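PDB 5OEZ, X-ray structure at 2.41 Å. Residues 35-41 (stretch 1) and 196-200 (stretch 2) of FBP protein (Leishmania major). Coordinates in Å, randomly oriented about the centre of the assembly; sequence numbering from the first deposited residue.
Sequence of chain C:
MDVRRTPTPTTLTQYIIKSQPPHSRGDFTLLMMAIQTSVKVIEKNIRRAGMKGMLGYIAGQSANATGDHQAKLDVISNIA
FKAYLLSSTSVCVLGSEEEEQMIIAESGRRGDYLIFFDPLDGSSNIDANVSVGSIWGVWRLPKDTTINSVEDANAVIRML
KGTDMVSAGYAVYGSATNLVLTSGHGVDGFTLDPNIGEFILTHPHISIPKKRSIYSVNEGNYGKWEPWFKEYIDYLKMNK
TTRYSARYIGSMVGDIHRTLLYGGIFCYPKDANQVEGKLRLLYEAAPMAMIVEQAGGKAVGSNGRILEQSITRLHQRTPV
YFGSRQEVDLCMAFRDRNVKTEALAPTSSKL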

# COMPACT_ATOMS: atom_id res chain seq x y z
N ILE C 35 16.69 -8.60 9.58
CA ILE C 35 16.88 -7.15 9.50
C ILE C 35 15.88 -6.49 8.54
O ILE C 35 15.34 -5.42 8.83
N GLN C 36 15.68 -7.11 7.38
CA GLN C 36 14.69 -6.61 6.43
C GLN C 36 13.31 -6.55 7.05
O GLN C 36 12.61 -5.56 6.89
N THR C 37 12.93 -7.61 7.75
CA THR C 37 11.62 -7.66 8.39
C THR C 37 11.48 -6.54 9.40
O THR C 37 10.42 -5.87 9.46
N SER C 38 12.54 -6.34 10.19
CA SER C 38 12.55 -5.29 11.23
C SER C 38 12.35 -3.92 10.60
O SER C 38 11.58 -3.10 11.10
N VAL C 39 13.07 -3.68 9.51
CA VAL C 39 13.02 -2.40 8.82
C VAL C 39 11.61 -2.12 8.28
O VAL C 39 11.13 -0.99 8.39
N LYS C 40 10.96 -3.15 7.75
CA LYS C 40 9.62 -2.98 7.20
C LYS C 40 8.59 -2.71 8.27
O LYS C 40 7.65 -1.94 8.05
N VAL C 41 8.73 -3.37 9.41
CA VAL C 41 7.85 -3.15 10.54
C VAL C 41 7.98 -1.72 11.06
O VAL C 41 6.99 -1.05 11.35
N ILE C 196 5.42 -5.15 -3.27
CA ILE C 196 5.78 -6.55 -3.02
C ILE C 196 6.49 -6.80 -1.69
O ILE C 196 6.83 -7.94 -1.39
N GLY C 197 6.69 -5.76 -0.89
CA GLY C 197 7.41 -5.86 0.37
C GLY C 197 8.78 -6.50 0.27
O GLY C 197 9.11 -7.40 1.03
N GLU C 198 9.56 -6.06 -0.71
CA GLU C 198 10.92 -6.56 -0.90
C GLU C 198 11.80 -5.35 -1.18
O GLU C 198 11.38 -4.39 -1.80
N PHE C 199 13.04 -5.45 -0.73
CA PHE C 199 14.08 -4.51 -1.08
C PHE C 199 14.66 -4.91 -2.43
O PHE C 199 15.02 -6.06 -2.62
N ILE C 200 14.72 -3.94 -3.34
CA ILE C 200 15.12 -4.13 -4.72
C ILE C 200 16.42 -3.37 -4.89
O ILE C 200 16.59 -2.30 -4.31

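A helix crosses a strand almost at right angles in a small, buried contact built on one aromatic ring and locked by one lysine-to-backbone hydrogen bond. The axes approach to 9.8 Å, room enough for side chains to fill the gap, and F199 contributes the largest covered area, 92 Å². Its CB points toward the helix, and chi1 m with chi2 near -82° sends the ring to meet Q36, V39 and K40, three residues spaced so that one helical face presents them together. V39, in the t rotamer, supplies the apolar contact, its CG1 lying 3.6 Å from F199 CZ. The aliphatic part of K40 packs too, with K40 CG 4.0 Å from F199 CE2. Q36, m then t with chi3 at 79°, brings OE1 to the ring edge, 3.7 Å from F199 CD2, while its NE2 is hydrogen-bonded elsewhere in the structure.

K40 does double duty: its m, t, m, t chain runs past the ring until NZ donates to the carbonyl of G197, with 2.9 Å between K40 NZ and G197 O. G197 suits this turn, since its positive phi favours glycine. E198 points its CB away, although its carboxylate comes nearer, OE1 standing 4.4 Å from Q36 OE1. T37 also points away and makes no contact with the strand side.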

# COMPACT_ATOMS: atom_id res chain seq x y z
CB ILE C 35 18.34 -6.79 9.12
CG1 ILE C 35 19.27 -7.13 10.30
CG2 ILE C 35 18.49 -5.32 8.78
CD1 ILE C 35 20.74 -6.96 10.03
CB GLN C 36 14.63 -7.48 5.19
CG GLN C 36 15.80 -7.33 4.26
CD GLN C 36 15.67 -8.28 3.09
OE1 GLN C 36 14.91 -8.01 2.16
NE2 GLN C 36 16.40 -9.40 3.14
CB THR C 37 11.36 -9.02 9.06
OG1 THR C 37 11.47 -10.05 8.09
CG2 THR C 37 9.95 -9.08 9.63
CB SER C 38 13.86 -5.31 12.01
OG SER C 38 14.08 -6.57 12.61
CB VAL C 39 14.10 -2.31 7.72
CG1 VAL C 39 13.93 -1.08 6.85
CG2 VAL C 39 15.48 -2.24 8.37
CB LYS C 40 9.23 -4.20 6.37
CG LYS C 40 10.04 -4.27 5.10
CD LYS C 40 9.64 -5.39 4.16
CE LYS C 40 9.92 -6.75 4.74
NZ LYS C 40 9.16 -7.74 3.93
CB VAL C 41 8.10 -4.18 11.68
CG1 VAL C 41 7.40 -3.77 12.97
CG2 VAL C 41 7.62 -5.55 11.24
CB ILE C 196 6.61 -7.15 -4.20
CG1 ILE C 196 7.91 -6.37 -4.44
CG2 ILE C 196 5.75 -7.16 -5.46
CD1 ILE C 196 8.75 -6.88 -5.59
CB GLU C 198 11.01 -7.53 -2.07
CG GLU C 198 10.21 -8.83 -1.91
CD GLU C 198 10.86 -9.89 -1.02
OE1 GLU C 198 12.06 -9.77 -0.70
OE2 GLU C 198 10.15 -10.86 -0.66
CB PHE C 199 15.14 -4.49 0.02
CG PHE C 199 14.69 -3.76 1.24
CD1 PHE C 199 14.78 -2.37 1.29
CD2 PHE C 199 14.12 -4.44 2.29
CE1 PHE C 199 14.34 -1.67 2.39
CE2 PHE C 199 13.66 -3.74 3.39
CZ PHE C 199 13.77 -2.36 3.44
CB ILE C 200 14.04 -3.52 -5.67
CG1 ILE C 200 12.69 -4.23 -5.48
CG2 ILE C 200 14.46 -3.57 -7.13
CD1 ILE C 200 12.73 -5.75 -5.62